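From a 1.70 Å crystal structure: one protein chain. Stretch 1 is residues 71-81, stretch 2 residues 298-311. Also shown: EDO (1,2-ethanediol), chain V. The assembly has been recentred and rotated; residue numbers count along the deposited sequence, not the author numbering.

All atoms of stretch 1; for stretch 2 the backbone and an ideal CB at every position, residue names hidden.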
# COMPACT_ATOMS: atom_id res chain seq x y z
N SER B 71 -12.34 -15.10 -2.87
CA SER B 71 -11.52 -14.84 -4.06
C SER B 71 -10.06 -14.70 -3.67
O SER B 71 -9.17 -15.11 -4.41
CB SER B 71 -12.02 -13.60 -4.84
OG SER B 71 -11.96 -12.43 -4.05
N ALA B 72 -9.81 -14.08 -2.51
CA ALA B 72 -8.42 -13.85 -2.07
C ALA B 72 -7.74 -15.18 -1.75
O ALA B 72 -6.57 -15.38 -2.09
CB ALA B 72 -8.38 -12.92 -0.86
N VAL B 73 -8.46 -16.07 -1.08
CA VAL B 73 -7.89 -17.37 -0.73
C VAL B 73 -7.65 -18.22 -2.00
O VAL B 73 -6.60 -18.86 -2.11
CB VAL B 73 -8.77 -18.11 0.30
CG1 VAL B 73 -8.20 -19.51 0.59
CG2 VAL B 73 -8.82 -17.28 1.59
N ARG B 74 -8.59 -18.21 -2.94
CA ARG B 74 -8.35 -18.86 -4.23
C ARG B 74 -7.08 -18.36 -4.92
O ARG B 74 -6.24 -19.17 -5.34
CB ARG B 74 -9.56 -18.72 -5.16
CG ARG B 74 -10.75 -19.53 -4.69
CD ARG B 74 -11.91 -19.28 -5.63
NE ARG B 74 -13.08 -20.11 -5.29
CZ ARG B 74 -14.24 -19.70 -4.75
NH1 ARG B 74 -14.49 -18.40 -4.50
NH2 ARG B 74 -15.20 -20.59 -4.54
N ALA B 75 -6.93 -17.04 -5.04
CA ALA B 75 -5.74 -16.46 -5.68
C ALA B 75 -4.46 -16.85 -4.93
O ALA B 75 -3.43 -17.07 -5.56
CB ALA B 75 -5.86 -14.94 -5.79
N ALA B 76 -4.53 -16.93 -3.60
CA ALA B 76 -3.37 -17.25 -2.80
C ALA B 76 -2.99 -18.72 -2.81
O ALA B 76 -1.96 -19.09 -2.22
CB ALA B 76 -3.62 -16.80 -1.36
N SER B 77 -3.83 -19.56 -3.41
CA SER B 77 -3.60 -21.01 -3.38
C SER B 77 -2.76 -21.51 -4.58
O SER B 77 -2.47 -22.70 -4.67
CB SER B 77 -4.95 -21.75 -3.32
OG SER B 77 -5.62 -21.68 -4.59
N VAL B 78 -2.37 -20.61 -5.49
CA VAL B 78 -1.66 -21.02 -6.73
C VAL B 78 -0.37 -21.79 -6.51
O VAL B 78 -0.10 -22.80 -7.19
CB VAL B 78 -1.49 -19.88 -7.77
CG1 VAL B 78 -2.86 -19.38 -8.22
CG2 VAL B 78 -0.70 -18.70 -7.21
N GLN B 79 0.45 -21.36 -5.55
CA GLN B 79 1.69 -22.08 -5.34
C GLN B 79 1.46 -23.46 -4.75
O GLN B 79 2.19 -24.39 -5.06
CB GLN B 79 2.58 -21.30 -4.39
CG GLN B 79 3.22 -20.08 -4.99
CD GLN B 79 4.05 -19.39 -3.92
OE1 GLN B 79 5.23 -19.69 -3.77
NE2 GLN B 79 3.41 -18.51 -3.14
N LEU B 80 0.46 -23.58 -3.88
CA LEU B 80 0.14 -24.86 -3.25
C LEU B 80 -0.27 -25.91 -4.28
O LEU B 80 -0.09 -27.12 -4.06
CB LEU B 80 -0.98 -24.65 -2.22
CG LEU B 80 -0.49 -23.95 -0.94
CD1 LEU B 80 -1.69 -23.36 -0.23
CD2 LEU B 80 0.22 -24.94 -0.00
N ALA B 81 -0.79 -25.46 -5.42
CA ALA B 81 -1.14 -26.40 -6.50
C ALA B 81 0.06 -26.94 -7.31
O ALA B 81 -0.05 -27.95 -8.02
CB ALA B 81 -2.19 -25.78 -7.43
N UNK B 298 0.64 -8.06 0.58
CA UNK B 298 1.30 -9.04 -0.27
C UNK B 298 0.70 -10.45 -0.11
O UNK B 298 1.42 -11.46 -0.15
CB UNK B 298 2.80 -9.07 0.05
N UNK B 299 -0.62 -10.47 0.09
CA UNK B 299 -1.42 -11.69 0.20
C UNK B 299 -1.03 -12.61 1.34
O UNK B 299 -1.48 -13.77 1.36
CB UNK B 299 -1.33 -12.47 -1.11
N UNK B 300 -0.19 -12.15 2.27
CA UNK B 300 0.32 -13.11 3.27
C UNK B 300 -0.81 -13.75 4.10
O UNK B 300 -0.69 -14.92 4.52
CB UNK B 300 1.31 -12.41 4.21
N UNK B 301 -1.88 -13.00 4.35
CA UNK B 301 -3.00 -13.54 5.14
C UNK B 301 -3.73 -14.63 4.38
O UNK B 301 -3.99 -15.73 4.90
CB UNK B 301 -3.98 -12.43 5.52
N UNK B 302 -4.03 -14.30 3.13
CA UNK B 302 -4.69 -15.25 2.24
C UNK B 302 -3.83 -16.50 2.00
O UNK B 302 -4.39 -17.61 1.90
CB UNK B 302 -5.01 -14.57 0.91
N UNK B 303 -2.50 -16.32 1.91
CA UNK B 303 -1.58 -17.43 1.72
C UNK B 303 -1.66 -18.35 2.95
O UNK B 303 -1.82 -19.57 2.80
CB UNK B 303 -0.15 -16.93 1.50
N UNK B 304 -1.63 -17.77 4.15
CA UNK B 304 -1.73 -18.60 5.34
C UNK B 304 -3.08 -19.36 5.36
O UNK B 304 -3.10 -20.55 5.70
CB UNK B 304 -1.58 -17.74 6.60
N UNK B 305 -4.17 -18.68 5.03
CA UNK B 305 -5.51 -19.30 4.98
C UNK B 305 -5.54 -20.46 3.97
O UNK B 305 -6.11 -21.53 4.27
CB UNK B 305 -6.57 -18.26 4.61
N UNK B 306 -4.93 -20.24 2.79
CA UNK B 306 -4.85 -21.29 1.75
C UNK B 306 -4.06 -22.51 2.25
O UNK B 306 -4.46 -23.65 1.98
CB UNK B 306 -4.20 -20.73 0.48
N UNK B 307 -2.99 -22.27 3.03
CA UNK B 307 -2.21 -23.39 3.62
C UNK B 307 -3.08 -24.19 4.56
O UNK B 307 -3.03 -25.42 4.56
CB UNK B 307 -0.98 -22.88 4.37
N UNK B 308 -3.84 -23.51 5.43
CA UNK B 308 -4.75 -24.21 6.38
C UNK B 308 -5.72 -25.10 5.59
O UNK B 308 -5.87 -26.28 5.90
CB UNK B 308 -5.53 -23.21 7.24
N UNK B 309 -6.30 -24.54 4.54
CA UNK B 309 -7.29 -25.25 3.72
C UNK B 309 -6.61 -26.45 3.04
O UNK B 309 -7.19 -27.53 2.98
CB UNK B 309 -7.91 -24.32 2.68
N UNK B 310 -5.37 -26.26 2.61
CA UNK B 310 -4.65 -27.32 1.92
C UNK B 310 -4.39 -28.48 2.90
O UNK B 310 -4.64 -29.65 2.59
CB UNK B 310 -3.34 -26.79 1.34
N UNK B 311 -3.96 -28.14 4.10
CA UNK B 311 -3.74 -29.17 5.11
C UNK B 311 -5.01 -29.91 5.52
O UNK B 311 -4.95 -31.11 5.76
CB UNK B 311 -3.10 -28.54 6.35
C1 EDO V . 0.10 -12.32 -7.26
O1 EDO V . 0.59 -12.00 -5.95
C2 EDO V . -1.43 -12.37 -7.29
O2 EDO V . -1.93 -13.56 -6.63

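Position 298 has a left-handed backbone (phi/psi 51/36) and nothing of stretch 1 within 5.5 Å of its ideal CB; glycine, asparagine or another polar residue would suit. It is Ser 298.

Position 299 is also left-handed (60/13), immediately before a helix. Its CA-to-CB bond points toward stretch 1, the ideal CB 4.9 Å from Ala 76 CB, and the 1,2-ethanediol hydroxyls lie beyond. A polar side chain long enough to reach the diol would suit, whether it donates or accepts (Gln, Glu, Lys or Arg). It is Glu 299, at the N-cap position. EDO O1 donates to Glu 299 OE1 at 2.7 Å and EDO O2 to Glu 299 OE2 at 2.8 Å. Two waters link the carboxylate to stretch 1, one donating to Glu 299 OE2 and Ala 72 O, the other to Glu 299 OE1 and Ala 75 O.

Positions 300, 301, 304, 308 and 311 have no stretch 1 atom within 5.5 Å of their ideal CB, so stretch 1 leaves them undetermined; they are Ile 300, Thr 301, Ala 304, Val 308 and Asp 311.

Position 302 is the tightest. Its ideal CB is 3.5 Å from both Ala 76 CB and Ala 72 O, which argues for alanine or glycine. Ala 302 fills it, CB against CB with Ala 76.

Position 303 points sideways, its ideal CB 4.5 Å from Ala 76 CB, so several apolar residues could fit. Ile 303 (chi1 m, chi2 t) places CG1 3.9 Å from Ala 76 CB.

At 305 the ideal CB sits 3.9 Å from Val 73 CG2, suggesting a small apolar group; Ala 305 makes that contact.

At 306 the ideal CB is 3.7 Å from Leu 80 CD1 and 3.9 Å from both Ala 76 O and Ser 77 CA. Alanine, glycine or perhaps serine would suit. Ala 306 also packs its CB 4.1 Å from Val 73 CG1.

Position 307 points away, yet its ideal CB is 4.7 Å from Leu 80 CD1, so a flat or apolar side chain could turn back. His 307 does: Leu 80 CD2 lies over one ring face, 14° off the normal, a CH-pi contact.

At 309 CA-to-CB points toward stretch 1, with the ideal CB 5.2 Å from Val 73 CG1, so a small or medium apolar residue could fit; it is Ala 309.

At 310 the ideal CB is 4.1 Å from Leu 80 CD1, favouring a modest apolar residue. Cys 310 (chi1 t) sets SG 4.1 Å from Leu 80 CD2.

Stretch 2 298-311: SEITAIAAAHVACD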
# COMPACT_ATOMS: atom_id res chain seq x y z
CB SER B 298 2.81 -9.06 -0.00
OG SER B 298 3.33 -7.77 -0.32
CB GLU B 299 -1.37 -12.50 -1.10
CG GLU B 299 -1.80 -11.77 -2.35
CD GLU B 299 -1.74 -12.71 -3.53
OE1 GLU B 299 -0.63 -13.17 -3.90
OE2 GLU B 299 -2.83 -13.05 -4.05
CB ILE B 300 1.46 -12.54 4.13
CG1 ILE B 300 0.93 -11.52 5.17
CG2 ILE B 300 2.62 -12.03 3.23
CD1 ILE B 300 1.97 -11.07 6.19
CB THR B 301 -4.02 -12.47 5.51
OG1 THR B 301 -3.33 -11.36 6.12
CG2 THR B 301 -5.06 -13.03 6.51
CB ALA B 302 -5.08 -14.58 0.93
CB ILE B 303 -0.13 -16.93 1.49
CG1 ILE B 303 -0.02 -16.35 0.06
CG2 ILE B 303 0.84 -18.10 1.67
CD1 ILE B 303 1.22 -15.52 -0.16
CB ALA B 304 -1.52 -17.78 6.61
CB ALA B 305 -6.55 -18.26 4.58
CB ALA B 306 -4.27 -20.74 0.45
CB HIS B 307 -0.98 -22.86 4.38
CG HIS B 307 0.25 -22.66 3.52
ND1 HIS B 307 1.26 -23.59 3.46
CD2 HIS B 307 0.62 -21.61 2.68
CE1 HIS B 307 2.24 -23.13 2.63
NE2 HIS B 307 1.85 -21.91 2.17
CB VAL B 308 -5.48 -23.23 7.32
CG1 VAL B 308 -6.56 -23.96 8.17
CG2 VAL B 308 -4.45 -22.53 8.21
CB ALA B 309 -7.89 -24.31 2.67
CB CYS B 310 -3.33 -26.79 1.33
SG CYS B 310 -2.24 -28.09 0.67
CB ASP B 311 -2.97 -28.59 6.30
CG ASP B 311 -1.50 -28.34 5.96
OD1 ASP B 311 -0.93 -29.11 5.14
OD2 ASP B 311 -0.89 -27.39 6.50
O HOH W 1 -4.87 -13.18 -2.25
O HOH W 2 -0.84 -15.95 -4.45
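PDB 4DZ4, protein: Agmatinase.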